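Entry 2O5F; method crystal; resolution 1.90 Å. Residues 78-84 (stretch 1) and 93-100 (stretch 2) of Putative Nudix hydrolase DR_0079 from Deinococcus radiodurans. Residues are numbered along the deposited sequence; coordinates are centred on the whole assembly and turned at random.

Stretch 1 78-84: YEEAFRR
Stretch 2 (93-100) EIDALSWR

Helix 78-84 packs against a segment of the same chain that forms a 3-10 turn at 94-96 (phi/psi -57/-30 at Ile94, -69/-18 at Asp95) and then a strand through Trp99 (-151/165) and Arg100; the two stretches bury 345 Å², both sides summed. The nearest CA atoms across the contact are those of Arg83 and Ile94, 6.0 Å apart. The helix has regular phi/psi values near -60/-45, with Arg83 N to Glu79 O at 2.9 Å; the turn is closed by Ala96 N to Glu93 O at 2.8 Å and Leu97 N to Ile94 O at 3.1 Å. Glu79 leaves CA sideways, but with chi1 t its CG lies 3.6 Å from Trp99 CH2; chi2 t carries the carboxylate onward to Arg83. Glu80 points away and Ala81 lies out of reach. Phe82 (chi1 t, chi2 35°) points toward the partner and meets Ile94 over one face and Trp99 at its edge. Ile94 (chi1 p, chi2 t) sets CG2 4.0 Å from the Phe82 ring centroid and 19° off the normal, a CH-pi contact. The Phe82 edge meets the face of Trp99 (chi1 p, chi2 -87°): CE2 of Phe82 is 3.7 Å from CE3 of Trp99, with planes at 77° and six-membered-ring centroids 5.4 Å apart. Arg83 (t, t, m, chi4 97°) starts sideways, its CB 3.6 Å from Ile94 CD1, which also covers one face of the guanidinium. The guanidinium edge meets Asp95 (chi1 m, chi2 -52°) in a bidentate salt bridge: Arg83 NE donates to Asp95 OD2 at 2.8 Å and Arg83 NH2 to Asp95 OD1 at 2.9 Å. Arg83 NH2 also donates to Glu79 OE2 at 3.1 Å, so one cation joins carboxylates from both stretches. A water oxygen lies 2.7 Å from Arg83 O, to which it donates, and 3.2 Å from Ile94 N, from which it accepts, bridging the backbones. Arg84 is out of reach.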

ATOM      1  N   TYR A  78     -10.163  -1.341   7.417  1.00 23.26           N
ATOM      2  CA  TYR A  78      -9.284  -1.281   6.254  1.00 23.68           C
ATOM      3  C   TYR A  78      -9.703  -0.182   5.279  1.00 23.04           C
ATOM      4  O   TYR A  78      -8.867   0.591   4.812  1.00 21.79           O
ATOM      5  CB  TYR A  78      -9.266  -2.633   5.529  1.00 23.79           C
ATOM      6  CG  TYR A  78      -8.434  -3.710   6.210  1.00 24.81           C
ATOM      7  CD1 TYR A  78      -7.045  -3.716   6.100  1.00 26.38           C
ATOM      8  CD2 TYR A  78      -9.038  -4.729   6.946  1.00 26.89           C
ATOM      9  CE1 TYR A  78      -6.270  -4.714   6.697  1.00 26.77           C
ATOM     10  CE2 TYR A  78      -8.279  -5.734   7.554  1.00 25.74           C
ATOM     11  CZ  TYR A  78      -6.902  -5.721   7.422  1.00 27.81           C
ATOM     12  OH  TYR A  78      -6.156  -6.717   7.997  1.00 27.67           O
ATOM     13  N   GLU A  79     -10.995  -0.108   4.974  1.00 23.51           N
ATOM     14  CA  GLU A  79     -11.496   0.906   4.044  1.00 25.07           C
ATOM     15  C   GLU A  79     -11.234   2.326   4.555  1.00 25.17           C
ATOM     16  O   GLU A  79     -10.856   3.213   3.785  1.00 26.44           O
ATOM     17  CB  GLU A  79     -13.000   0.719   3.810  1.00 25.03           C
ATOM     18  CG  GLU A  79     -13.563   1.607   2.703  1.00 26.95           C
ATOM     19  CD  GLU A  79     -15.072   1.500   2.571  1.00 30.63           C
ATOM     20  OE1 GLU A  79     -15.623   0.421   2.884  1.00 29.84           O
ATOM     21  OE2 GLU A  79     -15.703   2.492   2.141  1.00 31.31           O
ATOM     22  N   GLU A  80     -11.435   2.544   5.851  1.00 25.51           N
ATOM     23  CA  GLU A  80     -11.211   3.863   6.424  1.00 25.40           C
ATOM     24  C   GLU A  80      -9.742   4.264   6.331  1.00 24.08           C
ATOM     25  O   GLU A  80      -9.423   5.423   6.059  1.00 22.02           O
ATOM     26  CB  GLU A  80     -11.683   3.894   7.880  1.00 27.87           C
ATOM     27  CG  GLU A  80     -13.195   3.766   8.021  1.00 31.16           C
ATOM     28  CD  GLU A  80     -13.642   3.536   9.451  1.00 34.17           C
ATOM     29  OE1 GLU A  80     -12.773   3.250  10.305  1.00 33.51           O
ATOM     30  OE2 GLU A  80     -14.861   3.634   9.714  1.00 35.13           O
ATOM     31  N   ALA A  81      -8.843   3.308   6.545  1.00 21.91           N
ATOM     32  CA  ALA A  81      -7.419   3.606   6.468  1.00 21.57           C
ATOM     33  C   ALA A  81      -7.067   3.952   5.022  1.00 22.44           C
ATOM     34  O   ALA A  81      -6.260   4.844   4.756  1.00 22.43           O
ATOM     35  CB  ALA A  81      -6.604   2.409   6.937  1.00 19.93           C
ATOM     36  N   PHE A  82      -7.690   3.233   4.097  1.00 22.89           N
ATOM     37  CA  PHE A  82      -7.469   3.440   2.672  1.00 23.63           C
ATOM     38  C   PHE A  82      -7.897   4.854   2.302  1.00 23.95           C
ATOM     39  O   PHE A  82      -7.125   5.605   1.703  1.00 23.35           O
ATOM     40  CB  PHE A  82      -8.257   2.384   1.879  1.00 23.02           C
ATOM     41  CG  PHE A  82      -8.209   2.559   0.382  1.00 24.05           C
ATOM     42  CD1 PHE A  82      -7.072   3.042  -0.252  1.00 21.30           C
ATOM     43  CD2 PHE A  82      -9.310   2.211  -0.396  1.00 23.99           C
ATOM     44  CE1 PHE A  82      -7.031   3.175  -1.640  1.00 26.58           C
ATOM     45  CE2 PHE A  82      -9.279   2.340  -1.781  1.00 25.22           C
ATOM     46  CZ  PHE A  82      -8.133   2.824  -2.405  1.00 25.05           C
ATOM     47  N   ARG A  83      -9.118   5.227   2.677  1.00 24.34           N
ATOM     48  CA  ARG A  83      -9.613   6.562   2.363  1.00 26.03           C
ATOM     49  C   ARG A  83      -8.699   7.639   2.942  1.00 25.25           C
ATOM     50  O   ARG A  83      -8.433   8.655   2.299  1.00 24.48           O
ATOM     51  CB  ARG A  83     -11.033   6.759   2.902  1.00 26.80           C
ATOM     52  CG  ARG A  83     -11.602   8.125   2.556  1.00 30.49           C
ATOM     53  CD  ARG A  83     -13.044   8.284   3.000  1.00 34.10           C
ATOM     54  NE  ARG A  83     -13.963   7.415   2.266  1.00 35.24           N
ATOM     55  CZ  ARG A  83     -14.394   6.237   2.705  1.00 35.72           C
ATOM     56  NH1 ARG A  83     -13.993   5.772   3.881  1.00 34.42           N
ATOM     57  NH2 ARG A  83     -15.235   5.525   1.967  1.00 36.85           N
ATOM     58  N   ARG A  84      -8.211   7.406   4.156  1.00 25.87           N
ATOM     59  CA  ARG A  84      -7.333   8.360   4.821  1.00 24.46           C
ATOM     60  C   ARG A  84      -5.980   8.515   4.129  1.00 24.41           C
ATOM     61  O   ARG A  84      -5.538   9.634   3.868  1.00 24.78           O
ATOM     62  CB  ARG A  84      -7.138   7.947   6.288  1.00 25.08           C
ATOM     63  CG  ARG A  84      -6.148   8.804   7.071  1.00 26.92           C
ATOM     64  CD  ARG A  84      -6.078   8.381   8.541  1.00 27.87           C
ATOM     65  NE  ARG A  84      -5.778   6.958   8.730  1.00 26.80           N
ATOM     66  CZ  ARG A  84      -4.609   6.385   8.453  1.00 27.55           C
ATOM     67  NH1 ARG A  84      -3.606   7.104   7.964  1.00 29.16           N
ATOM     68  NH2 ARG A  84      -4.435   5.093   8.683  1.00 27.84           N
ATOM     69  N   GLU A  93      -9.891  11.447  -3.390  1.00 28.46           N
ATOM     70  CA  GLU A  93     -11.092  11.064  -2.665  1.00 29.94           C
ATOM     71  C   GLU A  93     -11.520   9.752  -3.321  1.00 29.74           C
ATOM     72  O   GLU A  93     -12.047   9.763  -4.435  1.00 28.89           O
ATOM     73  CB  GLU A  93     -12.182  12.119  -2.872  1.00 34.06           C
ATOM     74  CG  GLU A  93     -11.730  13.557  -2.673  1.00 37.80           C
ATOM     75  CD  GLU A  93     -11.702  13.977  -1.215  1.00 41.32           C
ATOM     76  OE1 GLU A  93     -10.900  13.415  -0.438  1.00 41.64           O
ATOM     77  OE2 GLU A  93     -12.491  14.872  -0.845  1.00 44.94           O
ATOM     78  N   ILE A  94     -11.296   8.625  -2.650  1.00 29.79           N
ATOM     79  CA  ILE A  94     -11.654   7.334  -3.235  1.00 30.46           C
ATOM     80  C   ILE A  94     -13.125   7.257  -3.617  1.00 32.70           C
ATOM     81  O   ILE A  94     -13.492   6.569  -4.567  1.00 33.09           O
ATOM     82  CB  ILE A  94     -11.313   6.148  -2.287  1.00 30.79           C
ATOM     83  CG1 ILE A  94     -12.153   6.218  -1.013  1.00 30.08           C
ATOM     84  CG2 ILE A  94      -9.824   6.174  -1.938  1.00 27.38           C
ATOM     85  CD1 ILE A  94     -11.939   5.022  -0.086  1.00 29.71           C
ATOM     86  N   ASP A  95     -13.965   7.976  -2.881  1.00 35.04           N
ATOM     87  CA  ASP A  95     -15.397   7.975  -3.159  1.00 37.09           C
ATOM     88  C   ASP A  95     -15.700   8.674  -4.484  1.00 37.29           C
ATOM     89  O   ASP A  95     -16.769   8.487  -5.062  1.00 37.07           O
ATOM     90  CB  ASP A  95     -16.149   8.657  -2.011  1.00 39.58           C
ATOM     91  CG  ASP A  95     -15.891   7.987  -0.670  1.00 41.72           C
ATOM     92  OD1 ASP A  95     -16.063   6.752  -0.579  1.00 42.93           O
ATOM     93  OD2 ASP A  95     -15.523   8.691   0.295  1.00 45.45           O
ATOM     94  N   ALA A  96     -14.748   9.470  -4.967  1.00 36.28           N
ATOM     95  CA  ALA A  96     -14.920  10.198  -6.220  1.00 35.94           C
ATOM     96  C   ALA A  96     -14.416   9.393  -7.413  1.00 36.07           C
ATOM     97  O   ALA A  96     -14.545   9.818  -8.561  1.00 35.66           O
ATOM     98  CB  ALA A  96     -14.187  11.535  -6.150  1.00 36.64           C
ATOM     99  N   LEU A  97     -13.837   8.230  -7.145  1.00 36.05           N
ATOM    100  CA  LEU A  97     -13.321   7.398  -8.220  1.00 36.36           C
ATOM    101  C   LEU A  97     -13.794   5.959  -8.063  1.00 35.95           C
ATOM    102  O   LEU A  97     -14.426   5.604  -7.069  1.00 35.63           O
ATOM    103  CB  LEU A  97     -11.791   7.432  -8.221  1.00 37.37           C
ATOM    104  CG  LEU A  97     -11.113   8.804  -8.258  1.00 39.64           C
ATOM    105  CD1 LEU A  97      -9.606   8.605  -8.325  1.00 39.48           C
ATOM    106  CD2 LEU A  97     -11.596   9.603  -9.457  1.00 40.45           C
ATOM    107  N   SER A  98     -13.486   5.133  -9.053  1.00 35.04           N
ATOM    108  CA  SER A  98     -13.857   3.729  -9.004  1.00 34.62           C
ATOM    109  C   SER A  98     -12.717   2.942  -8.351  1.00 33.02           C
ATOM    110  O   SER A  98     -11.555   3.112  -8.719  1.00 32.98           O
ATOM    111  CB  SER A  98     -14.108   3.207 -10.422  1.00 35.98           C
ATOM    112  OG  SER A  98     -14.216   1.791 -10.433  1.00 39.11           O
ATOM    113  N   TRP A  99     -13.053   2.103  -7.373  1.00 31.25           N
ATOM    114  CA  TRP A  99     -12.064   1.277  -6.679  1.00 29.25           C
ATOM    115  C   TRP A  99     -12.690  -0.012  -6.169  1.00 30.24           C
ATOM    116  O   TRP A  99     -13.911  -0.147  -6.103  1.00 28.38           O
ATOM    117  CB  TRP A  99     -11.444   2.014  -5.485  1.00 27.12           C
ATOM    118  CG  TRP A  99     -12.415   2.349  -4.389  1.00 28.30           C
ATOM    119  CD1 TRP A  99     -13.192   3.463  -4.304  1.00 26.98           C
ATOM    120  CD2 TRP A  99     -12.707   1.566  -3.215  1.00 27.96           C
ATOM    121  NE1 TRP A  99     -13.941   3.430  -3.159  1.00 27.20           N
ATOM    122  CE2 TRP A  99     -13.664   2.280  -2.470  1.00 26.13           C
ATOM    123  CE3 TRP A  99     -12.246   0.334  -2.726  1.00 27.93           C
ATOM    124  CZ2 TRP A  99     -14.182   1.809  -1.255  1.00 28.45           C
ATOM    125  CZ3 TRP A  99     -12.760  -0.138  -1.514  1.00 29.57           C
ATOM    126  CH2 TRP A  99     -13.720   0.604  -0.794  1.00 28.39           C
ATOM    127  N   ARG A 100     -11.848  -0.965  -5.801  1.00 29.51           N
ATOM    128  CA  ARG A 100     -12.354  -2.223  -5.289  1.00 30.96           C
ATOM    129  C   ARG A 100     -11.249  -3.008  -4.614  1.00 30.48           C
ATOM    130  O   ARG A 100     -10.065  -2.796  -4.887  1.00 27.89           O
ATOM    131  CB  ARG A 100     -12.935  -3.068  -6.427  1.00 34.88           C
ATOM    132  CG  ARG A 100     -11.888  -3.627  -7.374  1.00 38.86           C
ATOM    133  CD  ARG A 100     -12.481  -4.696  -8.276  1.00 42.99           C
ATOM    134  NE  ARG A 100     -11.458  -5.393  -9.050  1.00 46.46           N
ATOM    135  CZ  ARG A 100     -10.729  -4.831 -10.009  1.00 47.88           C
ATOM    136  NH1 ARG A 100     -10.909  -3.555 -10.321  1.00 49.35           N
ATOM    137  NH2 ARG A 100      -9.818  -5.548 -10.655  1.00 48.08           N
TER
HETATM  138  O   HOH W   1      -9.692   9.327   0.010  1.00 24.36           O